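Local coordinates for lysine/ornithine decarboxylase (Vibrio vulnificus, PDB 2PLJ), which catalyses the decarboxylation of lysine and ornithine with pyridoxal phosphate as cofactor, ornithine giving putrescine, at residues T80-L85 and H286-P291; S103-T108 and L124-H129; G110-V115 and R138-Y143. All blocks are in the same frame, centred on the assembly; numbering follows the deposited sequence.

Contact 1 (T80-L85 and H286-P291); sequences TLHYAL and HVLAEP. With P3T ((4-{[(4-aminobutyl)amino]methyl}-5-hydroxy-6-methylpyridin-3-yl)methyl dihydrogen phosphate), chain D.
Thr80 and His82 are hydrogen-bonded rung by rung to Val287 and Ala289. Thr80 N donates to Val287 O (3.0 Å), Ala289 N to Thr80 O (2.9 Å) and His82 N to Ala289 O (2.8 Å). The pair is tightest in its buried half, formed by Leu81, His82, Ala289 and Pro291. There Pro291 has no N-H to give, and His82 O instead receives the Glu290 CA-H (CA to O 3.2 Å) and abuts Pro291 CD at 3.4 Å. Beyond the strand proper, Ala84 N still bonds Pro291 O (2.9 Å). These are two neighbouring parallel strands of the beta/alpha barrel, and this end of the pair carries the coenzyme. Glu290 runs out extended beyond CG, bringing OE2 to 2.7 Å from the pyridine nitrogen NAO of the putrescine adduct, as in related fold type III enzymes, while Ala84 CB packs on the adduct's CAM. Further back, Leu81 lays CD2 beside Ala289 CB and meets helix 62-75, whereas Leu288, on the other face, packs its methyls obliquely against the His82 ring. The start is looser and wetter: Thr80 and Val287 are partly exposed, a water links Thr80 OG1 (2.7 Å) to Val287 O, to which it donates, and His286 is exposed.

Contact 2 (S103-T108 and L124-H129); sequences SFDLAT and LTIHTH
The imidazole of His127 has the backbone of 106-107 over one face: Leu106 O stands 3.9 Å above the ring plane and Ala107 CA lies on the same side, both offset toward the rim. The ring also meets that of Phe148, their planes at about 40°. CG anti to the backbone N (chi1 -170°) carries the imidazole toward the C-terminal end of its strand, where it faces Ala107 of the neighbouring segment and CE1 comes 3.5 Å from Ala107 O. His129 meets that same carbonyl differently, since Ala107 O lies at the edge of its ring, near the plane, and touches CB at 3.2 Å.

On the opposite face of the sheet, the Asp105 carboxylate crosses the Thr128 side chain at about a right angle. Thr128 OG1 donates to Asp105 OD1 across a very short 2.5 Å, so its exact length is doubtful. If real, the bond would limit rotation of a carboxylate that touches the coenzyme adduct, consistent with a second-shell role for Thr128. Four backbone bonds hold the parallel strands, from Phe104 N on Leu124 O (2.9 Å) to Thr128 N on Leu106 O (2.8 Å). On the face shared with Phe104 and His127, Leu106 CD1 rests on Thr125 CB (3.8 Å).

Together with helix 109-117, the strands form a beta-alpha-beta crossover of the barrel. Thr108, at the N-cap, bonds Asn397 O of the second subunit and makes a weak bond to Glu111 N. Phe104 packs on helix 91-100, and Thr125 and His127 rest against helix 134-143. Strand 79-84 adjoins 103-106 on its other side.

Contact 3 (G110-V115 and R138-Y143); sequences GEVELV and RDALAY
Val112 and Val115 form an apolar patch with Ala140 and Tyr143. Val112 spreads its two methyls over the neighbouring helix: CG1, anti to the backbone N (chi1 167°), presses on Tyr143 CB at 3.5 Å, and CG2 reaches Ala140 CB at 4.2 Å. One turn later Val115 sends CG2 against the far end of the tyrosine, 3.8 Å from CZ, the two side chains crossing at about a right angle. Tyr143 reaches from its own helix across two valines of the other, its CB on Val112 and its phenol end on Val115. The axes of the two short segments run nearly parallel, at 15°, with a closest approach of 9.7 Å. The backbones are nearest at small Ala140, its CA 6.3 Å from Val112 CA.

No hydrogen bond crosses between 110-115 and 138-143, but just before the first, Thr109 OG1 bonds Asp139 OD2 and so links the two helices; Tyr143 OH bonds Val120 O, past the end of helix 109-117.

At the outer side Glu113 OE2 and Asp139 OD2 stand 5.9 Å apart without touching, like charges whose repulsion is probably mild.

These are successive helices of the beta/alpha barrel's outer ring, lying against its strands. Val112 and Val115 rest on Leu106 of strand 103-106, Tyr143 on Thr125, and Ala140 on His127 and Phe148. Leu114, by contrast, packs on Phe398 of the second subunit.

How the contacts relate
All three contacts belong to one barrel; contacts 1 and 2 are in its strands, contact 3 in the helices round them. Contacts 1 and 2 are core pairings of parallel strands, built mostly from backbone bonds, and they share a seam: Tyr83 N and O probably bond Ser103 O and Asp105 N. Their polar side chains, Glu290 and Asp105, gather at the adduct. Contact 3 lies nearer the surface, where partly exposed Asp139 and Tyr143 take part, and it relies on apolar packing in place of strand bonds. Leu85 reaches it from contact 1, packing on Leu114 and Val115. Contacts 2 and 3 also touch the second subunit, which contact 1 does not.

Contact 1 (T80-L85 and H286-P291)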
loop_
_atom_site.group_PDB
_atom_site.type_symbol
_atom_site.label_atom_id
_atom_site.label_comp_id
_atom_site.label_asym_id
_atom_site.label_seq_id
_atom_site.Cartn_x
_atom_site.Cartn_y
_atom_site.Cartn_z
ATOM N N THR A 80 -25.994 11.191 -16.092
ATOM C CA THR A 80 -26.020 9.795 -15.666
ATOM C C THR A 80 -24.761 9.576 -14.813
ATOM O O THR A 80 -23.633 9.790 -15.290
ATOM C CB THR A 80 -26.072 8.829 -16.870
ATOM O OG1 THR A 80 -27.259 9.114 -17.642
ATOM C CG2 THR A 80 -26.128 7.354 -16.394
ATOM N N LEU A 81 -24.981 9.141 -13.568
ATOM C CA LEU A 81 -23.868 8.964 -12.636
ATOM C C LEU A 81 -23.368 7.524 -12.621
ATOM O O LEU A 81 -24.081 6.598 -12.195
ATOM C CB LEU A 81 -24.285 9.403 -11.225
ATOM C CG LEU A 81 -24.833 10.832 -11.113
ATOM C CD1 LEU A 81 -25.325 11.136 -9.681
ATOM C CD2 LEU A 81 -23.794 11.858 -11.606
ATOM N N HIS A 82 -22.140 7.361 -13.089
ATOM C CA HIS A 82 -21.466 6.069 -13.099
ATOM C C HIS A 82 -20.523 5.985 -11.903
ATOM O O HIS A 82 -19.420 6.541 -11.936
ATOM C CB HIS A 82 -20.682 5.926 -14.419
ATOM C CG HIS A 82 -21.552 5.604 -15.606
ATOM N ND1 HIS A 82 -22.333 6.542 -16.244
ATOM C CD2 HIS A 82 -21.755 4.435 -16.270
ATOM C CE1 HIS A 82 -22.975 5.974 -17.257
ATOM N NE2 HIS A 82 -22.662 4.691 -17.278
ATOM N N TYR A 83 -20.938 5.283 -10.859
ATOM C CA TYR A 83 -20.034 5.128 -9.682
ATOM C C TYR A 83 -18.704 4.442 -10.048
ATOM O O TYR A 83 -18.711 3.338 -10.594
ATOM C CB TYR A 83 -20.766 4.309 -8.606
ATOM C CG TYR A 83 -19.856 4.002 -7.431
ATOM C CD1 TYR A 83 -19.291 5.033 -6.677
ATOM C CD2 TYR A 83 -19.549 2.682 -7.085
ATOM C CE1 TYR A 83 -18.473 4.744 -5.567
ATOM C CE2 TYR A 83 -18.719 2.381 -5.987
ATOM C CZ TYR A 83 -18.173 3.427 -5.251
ATOM O OH TYR A 83 -17.375 3.148 -4.155
ATOM N N ALA A 84 -17.585 5.111 -9.753
ATOM C CA ALA A 84 -16.265 4.530 -9.977
ATOM C C ALA A 84 -15.966 3.567 -8.810
ATOM O O ALA A 84 -15.897 3.978 -7.616
ATOM C CB ALA A 84 -15.185 5.635 -10.070
ATOM N N LEU A 85 -15.838 2.293 -9.140
ATOM C CA LEU A 85 -15.572 1.286 -8.100
ATOM C C LEU A 85 -14.241 1.541 -7.415
ATOM O O LEU A 85 -14.078 1.197 -6.231
ATOM C CB LEU A 85 -15.582 -0.135 -8.664
ATOM C CG LEU A 85 -16.941 -0.837 -8.620
ATOM C CD1 LEU A 85 -17.941 -0.119 -9.493
ATOM C CD2 LEU A 85 -16.758 -2.319 -9.013
ATOM N N HIS A 286 -25.837 13.775 -24.593
ATOM C CA HIS A 286 -26.131 13.507 -23.206
ATOM C C HIS A 286 -24.863 13.327 -22.417
ATOM O O HIS A 286 -23.768 13.078 -22.966
ATOM C CB HIS A 286 -27.049 12.327 -23.054
ATOM C CG HIS A 286 -26.379 11.017 -23.254
ATOM N ND1 HIS A 286 -26.040 10.539 -24.499
ATOM C CD2 HIS A 286 -26.051 10.050 -22.369
ATOM C CE1 HIS A 286 -25.502 9.336 -24.369
ATOM N NE2 HIS A 286 -25.483 9.025 -23.085
ATOM N N VAL A 287 -25.019 13.480 -21.112
ATOM C CA VAL A 287 -23.881 13.720 -20.269
ATOM C C VAL A 287 -23.804 12.630 -19.201
ATOM O O VAL A 287 -24.823 12.253 -18.632
ATOM C CB VAL A 287 -23.950 15.127 -19.631
ATOM C CG1 VAL A 287 -22.696 15.406 -18.770
ATOM C CG2 VAL A 287 -24.100 16.203 -20.737
ATOM N N LEU A 288 -22.577 12.168 -18.953
ATOM C CA LEU A 288 -22.240 11.152 -17.919
ATOM C C LEU A 288 -21.247 11.758 -16.933
ATOM O O LEU A 288 -20.513 12.711 -17.272
ATOM C CB LEU A 288 -21.514 9.923 -18.543
ATOM C CG LEU A 288 -21.975 9.288 -19.848
ATOM C CD1 LEU A 288 -21.176 8.080 -20.178
ATOM C CD2 LEU A 288 -23.517 8.932 -19.773
ATOM N N ALA A 289 -21.180 11.208 -15.714
ATOM C CA ALA A 289 -20.038 11.507 -14.842
ATOM C C ALA A 289 -19.622 10.225 -14.166
ATOM O O ALA A 289 -20.374 9.228 -14.203
ATOM C CB ALA A 289 -20.384 12.558 -13.791
ATOM N N GLU A 290 -18.468 10.272 -13.506
ATOM C CA GLU A 290 -17.814 9.079 -12.938
ATOM C C GLU A 290 -17.439 9.336 -11.462
ATOM O O GLU A 290 -16.247 9.212 -11.083
ATOM C CB GLU A 290 -16.530 8.743 -13.725
ATOM C CG GLU A 290 -16.726 8.364 -15.201
ATOM C CD GLU A 290 -15.439 8.491 -16.037
ATOM O OE1 GLU A 290 -15.480 8.155 -17.244
ATOM O OE2 GLU A 290 -14.373 8.903 -15.510
ATOM N N PRO A 291 -18.431 9.699 -10.621
ATOM C CA PRO A 291 -18.073 10.058 -9.253
ATOM C C PRO A 291 -17.601 8.808 -8.485
ATOM O O PRO A 291 -18.189 7.719 -8.627
ATOM C CB PRO A 291 -19.391 10.596 -8.666
ATOM C CG PRO A 291 -20.497 9.839 -9.463
ATOM C CD PRO A 291 -19.891 9.725 -10.864
HETATM O OAE P3T D . -14.606 10.986 -7.978
HETATM P PAU P3T D . -13.090 10.588 -7.719
HETATM O OAF P3T D . -13.011 9.365 -6.686
HETATM O OAC P3T D . -12.187 11.734 -7.301
HETATM O OAP P3T D . -12.426 9.961 -9.056
HETATM C CAM P3T D . -13.033 8.729 -9.632
HETATM C CAS P3T D . -12.355 8.543 -10.997
HETATM C CAH P3T D . -13.221 8.717 -12.084
HETATM N NAO P3T D . -12.754 8.596 -13.327
HETATM C CAQ P3T D . -11.475 8.350 -13.587
HETATM C CAA P3T D . -11.010 8.262 -15.062
HETATM C CAR P3T D . -10.542 8.198 -12.540
HETATM O OAD P3T D . -9.261 7.936 -12.838
HETATM C CAT P3T D . -10.983 8.309 -11.204
HETATM C CAG P3T D . -10.058 8.094 -10.136
HETATM N NAN P3T D . -8.762 8.285 -10.340
HETATM C CAL P3T D . -7.660 8.070 -9.348
HETATM C CAK P3T D . -7.948 8.711 -7.980
HETATM C CAJ P3T D . -6.752 8.311 -7.060
HETATM C CAI P3T D . -6.925 8.892 -5.653
HETATM N NAB P3T D . -5.710 8.709 -4.824
HETATM O O HOH W 1 -27.081 11.105 -19.488
#

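Contact 2 (S103-T108 and L124-H129)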
loop_
_atom_site.group_PDB
_atom_site.type_symbol
_atom_site.label_atom_id
_atom_site.label_comp_id
_atom_site.label_asym_id
_atom_site.label_seq_id
_atom_site.Cartn_x
_atom_site.Cartn_y
_atom_site.Cartn_z
ATOM N N SER A 103 -25.480 3.977 -12.264
ATOM C CA SER A 103 -24.693 3.214 -13.230
ATOM C C SER A 103 -23.261 3.069 -12.636
ATOM O O SER A 103 -23.019 3.484 -11.472
ATOM C CB SER A 103 -24.683 3.934 -14.587
ATOM O OG SER A 103 -26.002 4.003 -15.120
ATOM N N PHE A 104 -22.342 2.472 -13.405
ATOM C CA PHE A 104 -21.006 2.094 -12.855
ATOM C C PHE A 104 -19.904 2.357 -13.855
ATOM O O PHE A 104 -20.105 2.269 -15.076
ATOM C CB PHE A 104 -21.032 0.618 -12.432
ATOM C CG PHE A 104 -22.029 0.361 -11.339
ATOM C CD1 PHE A 104 -21.710 0.657 -10.009
ATOM C CD2 PHE A 104 -23.330 -0.025 -11.664
ATOM C CE1 PHE A 104 -22.668 0.470 -8.982
ATOM C CE2 PHE A 104 -24.296 -0.195 -10.655
ATOM C CZ PHE A 104 -23.953 0.055 -9.310
ATOM N N ASP A 105 -18.756 2.676 -13.298
ATOM C CA ASP A 105 -17.538 2.967 -14.020
ATOM C C ASP A 105 -16.513 1.926 -13.567
ATOM O O ASP A 105 -16.185 1.844 -12.375
ATOM C CB ASP A 105 -17.068 4.370 -13.673
ATOM C CG ASP A 105 -15.669 4.656 -14.170
ATOM O OD1 ASP A 105 -15.297 4.051 -15.210
ATOM O OD2 ASP A 105 -14.979 5.516 -13.564
ATOM N N LEU A 106 -16.063 1.115 -14.524
ATOM C CA LEU A 106 -15.167 -0.040 -14.324
ATOM C C LEU A 106 -13.786 0.268 -14.932
ATOM O O LEU A 106 -13.693 0.937 -15.941
ATOM C CB LEU A 106 -15.736 -1.276 -15.058
ATOM C CG LEU A 106 -17.227 -1.568 -14.838
ATOM C CD1 LEU A 106 -17.572 -2.813 -15.645
ATOM C CD2 LEU A 106 -17.552 -1.729 -13.343
ATOM N N ALA A 107 -12.731 -0.246 -14.315
ATOM C CA ALA A 107 -11.387 0.004 -14.811
ATOM C C ALA A 107 -10.579 -1.253 -15.107
ATOM O O ALA A 107 -9.530 -1.153 -15.755
ATOM C CB ALA A 107 -10.661 0.842 -13.791
ATOM N N THR A 108 -11.022 -2.403 -14.578
ATOM C CA THR A 108 -10.293 -3.661 -14.688
ATOM C C THR A 108 -11.237 -4.861 -14.751
ATOM O O THR A 108 -12.423 -4.789 -14.371
ATOM C CB THR A 108 -9.344 -3.903 -13.475
ATOM O OG1 THR A 108 -10.148 -4.051 -12.296
ATOM C CG2 THR A 108 -8.352 -2.723 -13.299
ATOM N N LEU A 124 -25.471 -0.882 -17.871
ATOM C CA LEU A 124 -25.278 0.191 -16.884
ATOM C C LEU A 124 -23.802 0.532 -16.654
ATOM O O LEU A 124 -23.489 1.338 -15.769
ATOM C CB LEU A 124 -25.918 -0.180 -15.525
ATOM C CG LEU A 124 -27.443 -0.336 -15.501
ATOM C CD1 LEU A 124 -27.872 -0.656 -14.055
ATOM C CD2 LEU A 124 -28.135 0.894 -15.985
ATOM N N THR A 125 -22.928 -0.066 -17.451
ATOM C CA THR A 125 -21.487 0.019 -17.198
ATOM C C THR A 125 -20.736 0.644 -18.359
ATOM O O THR A 125 -21.147 0.567 -19.539
ATOM C CB THR A 125 -20.851 -1.357 -16.837
ATOM O OG1 THR A 125 -20.730 -2.182 -18.005
ATOM C CG2 THR A 125 -21.662 -2.099 -15.724
ATOM N N ILE A 126 -19.639 1.294 -17.993
ATOM C CA ILE A 126 -18.652 1.752 -18.965
ATOM C C ILE A 126 -17.268 1.330 -18.443
ATOM O O ILE A 126 -17.050 1.244 -17.216
ATOM C CB ILE A 126 -18.678 3.294 -19.207
ATOM C CG1 ILE A 126 -18.417 4.088 -17.918
ATOM C CG2 ILE A 126 -20.018 3.725 -19.855
ATOM C CD1 ILE A 126 -18.366 5.627 -18.137
ATOM N N HIS A 127 -16.335 1.072 -19.356
ATOM C CA HIS A 127 -14.970 0.685 -18.952
ATOM C C HIS A 127 -14.077 1.879 -19.297
ATOM O O HIS A 127 -14.104 2.364 -20.422
ATOM C CB HIS A 127 -14.562 -0.591 -19.709
ATOM C CG HIS A 127 -13.305 -1.214 -19.203
ATOM N ND1 HIS A 127 -12.064 -0.606 -19.324
ATOM C CD2 HIS A 127 -13.088 -2.417 -18.621
ATOM C CE1 HIS A 127 -11.147 -1.404 -18.803
ATOM N NE2 HIS A 127 -11.737 -2.524 -18.417
ATOM N N THR A 128 -13.390 2.428 -18.315
ATOM C CA THR A 128 -12.710 3.703 -18.575
ATOM C C THR A 128 -11.203 3.660 -18.444
ATOM O O THR A 128 -10.559 4.710 -18.436
ATOM C CB THR A 128 -13.280 4.794 -17.691
ATOM O OG1 THR A 128 -13.121 4.393 -16.338
ATOM C CG2 THR A 128 -14.778 5.086 -18.073
ATOM N N HIS A 129 -10.627 2.463 -18.400
ATOM C CA HIS A 129 -9.172 2.444 -18.283
ATOM C C HIS A 129 -8.617 2.791 -19.659
ATOM O O HIS A 129 -8.946 2.094 -20.625
ATOM C CB HIS A 129 -8.640 1.094 -17.836
ATOM C CG HIS A 129 -7.200 1.174 -17.453
ATOM N ND1 HIS A 129 -6.705 0.721 -16.247
ATOM C CD2 HIS A 129 -6.154 1.749 -18.099
ATOM C CE1 HIS A 129 -5.406 0.969 -16.194
ATOM N NE2 HIS A 129 -5.050 1.594 -17.301
#

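Contact 3 (G110-V115 and R138-Y143)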
loop_
_atom_site.group_PDB
_atom_site.type_symbol
_atom_site.label_atom_id
_atom_site.label_comp_id
_atom_site.label_asym_id
_atom_site.label_seq_id
_atom_site.Cartn_x
_atom_site.Cartn_y
_atom_site.Cartn_z
ATOM N N GLY A 110 -11.129 -7.312 -12.752
ATOM C CA GLY A 110 -11.620 -7.550 -11.371
ATOM C C GLY A 110 -12.915 -6.798 -11.059
ATOM O O GLY A 110 -13.829 -7.349 -10.441
ATOM N N GLU A 111 -12.990 -5.539 -11.510
ATOM C CA GLU A 111 -14.176 -4.708 -11.322
ATOM C C GLU A 111 -15.347 -5.195 -12.185
ATOM O O GLU A 111 -16.491 -5.221 -11.726
ATOM C CB GLU A 111 -13.858 -3.245 -11.541
ATOM C CG GLU A 111 -12.814 -2.753 -10.513
ATOM C CD GLU A 111 -12.526 -1.286 -10.582
ATOM O OE1 GLU A 111 -13.009 -0.618 -11.523
ATOM O OE2 GLU A 111 -11.763 -0.806 -9.700
ATOM N N VAL A 112 -15.046 -5.629 -13.411
ATOM C CA VAL A 112 -16.064 -6.278 -14.251
ATOM C C VAL A 112 -16.652 -7.479 -13.485
ATOM O O VAL A 112 -17.892 -7.645 -13.379
ATOM C CB VAL A 112 -15.445 -6.733 -15.604
ATOM C CG1 VAL A 112 -16.418 -7.695 -16.362
ATOM C CG2 VAL A 112 -15.121 -5.534 -16.471
ATOM N N GLU A 113 -15.760 -8.306 -12.942
ATOM C CA GLU A 113 -16.197 -9.534 -12.261
ATOM C C GLU A 113 -17.069 -9.223 -11.030
ATOM O O GLU A 113 -18.053 -9.956 -10.750
ATOM C CB GLU A 113 -14.966 -10.372 -11.925
ATOM C CG GLU A 113 -14.379 -11.019 -13.194
ATOM C CD GLU A 113 -13.103 -11.849 -12.967
ATOM O OE1 GLU A 113 -12.523 -11.795 -11.865
ATOM O OE2 GLU A 113 -12.688 -12.532 -13.932
ATOM N N LEU A 114 -16.694 -8.168 -10.302
ATOM C CA LEU A 114 -17.444 -7.757 -9.113
ATOM C C LEU A 114 -18.874 -7.358 -9.523
ATOM O O LEU A 114 -19.843 -7.910 -8.991
ATOM C CB LEU A 114 -16.744 -6.623 -8.358
ATOM C CG LEU A 114 -17.564 -6.118 -7.156
ATOM C CD1 LEU A 114 -17.965 -7.224 -6.198
ATOM C CD2 LEU A 114 -16.693 -5.060 -6.474
ATOM N N VAL A 115 -19.013 -6.438 -10.488
ATOM C CA VAL A 115 -20.385 -6.024 -10.878
ATOM C C VAL A 115 -21.187 -7.185 -11.471
ATOM O O VAL A 115 -22.411 -7.294 -11.223
ATOM C CB VAL A 115 -20.422 -4.742 -11.756
ATOM C CG1 VAL A 115 -19.727 -3.589 -10.992
ATOM C CG2 VAL A 115 -19.744 -4.980 -13.124
ATOM N N ARG A 138 -11.304 -8.062 -24.010
ATOM C CA ARG A 138 -12.091 -9.284 -24.210
ATOM C C ARG A 138 -12.925 -9.653 -22.979
ATOM O O ARG A 138 -14.091 -10.009 -23.122
ATOM C CB ARG A 138 -11.191 -10.462 -24.619
ATOM C CG ARG A 138 -10.535 -10.340 -25.992
ATOM C CD ARG A 138 -9.804 -11.675 -26.400
ATOM N NE ARG A 138 -10.679 -12.748 -26.847
ATOM C CZ ARG A 138 -11.102 -12.923 -28.105
ATOM N NH1 ARG A 138 -10.767 -12.072 -29.073
ATOM N NH2 ARG A 138 -11.881 -13.952 -28.393
ATOM N N ASP A 139 -12.319 -9.561 -21.791
ATOM C CA ASP A 139 -13.001 -9.831 -20.519
ATOM C C ASP A 139 -14.227 -8.921 -20.328
ATOM O O ASP A 139 -15.297 -9.387 -19.927
ATOM C CB ASP A 139 -12.064 -9.607 -19.336
ATOM C CG ASP A 139 -10.865 -10.560 -19.319
ATOM O OD1 ASP A 139 -10.884 -11.620 -19.999
ATOM O OD2 ASP A 139 -9.913 -10.203 -18.588
ATOM N N ALA A 140 -14.067 -7.633 -20.632
ATOM C CA ALA A 140 -15.155 -6.682 -20.471
ATOM C C ALA A 140 -16.249 -6.984 -21.493
ATOM O O ALA A 140 -17.432 -7.038 -21.127
ATOM C CB ALA A 140 -14.652 -5.242 -20.604
ATOM N N LEU A 141 -15.849 -7.240 -22.746
ATOM C CA LEU A 141 -16.819 -7.570 -23.801
ATOM C C LEU A 141 -17.613 -8.840 -23.474
ATOM O O LEU A 141 -18.808 -8.912 -23.755
ATOM C CB LEU A 141 -16.115 -7.719 -25.147
ATOM C CG LEU A 141 -15.782 -6.374 -25.835
ATOM C CD1 LEU A 141 -14.986 -6.696 -27.103
ATOM C CD2 LEU A 141 -17.059 -5.583 -26.210
ATOM N N ALA A 142 -16.947 -9.831 -22.873
ATOM C CA ALA A 142 -17.607 -11.086 -22.507
ATOM C C ALA A 142 -18.746 -10.871 -21.495
ATOM O O ALA A 142 -19.797 -11.513 -21.603
ATOM C CB ALA A 142 -16.594 -12.109 -21.964
ATOM N N TYR A 143 -18.526 -9.970 -20.537
ATOM C CA TYR A 143 -19.558 -9.536 -19.610
ATOM C C TYR A 143 -20.661 -8.771 -20.336
ATOM O O TYR A 143 -21.834 -8.934 -20.037
ATOM C CB TYR A 143 -18.917 -8.653 -18.546
ATOM C CG TYR A 143 -19.855 -7.823 -17.734
ATOM C CD1 TYR A 143 -20.887 -8.396 -16.974
ATOM C CD2 TYR A 143 -19.693 -6.439 -17.695
ATOM C CE1 TYR A 143 -21.743 -7.600 -16.212
ATOM C CE2 TYR A 143 -20.523 -5.634 -16.941
ATOM C CZ TYR A 143 -21.548 -6.208 -16.203
ATOM O OH TYR A 143 -22.345 -5.380 -15.452
#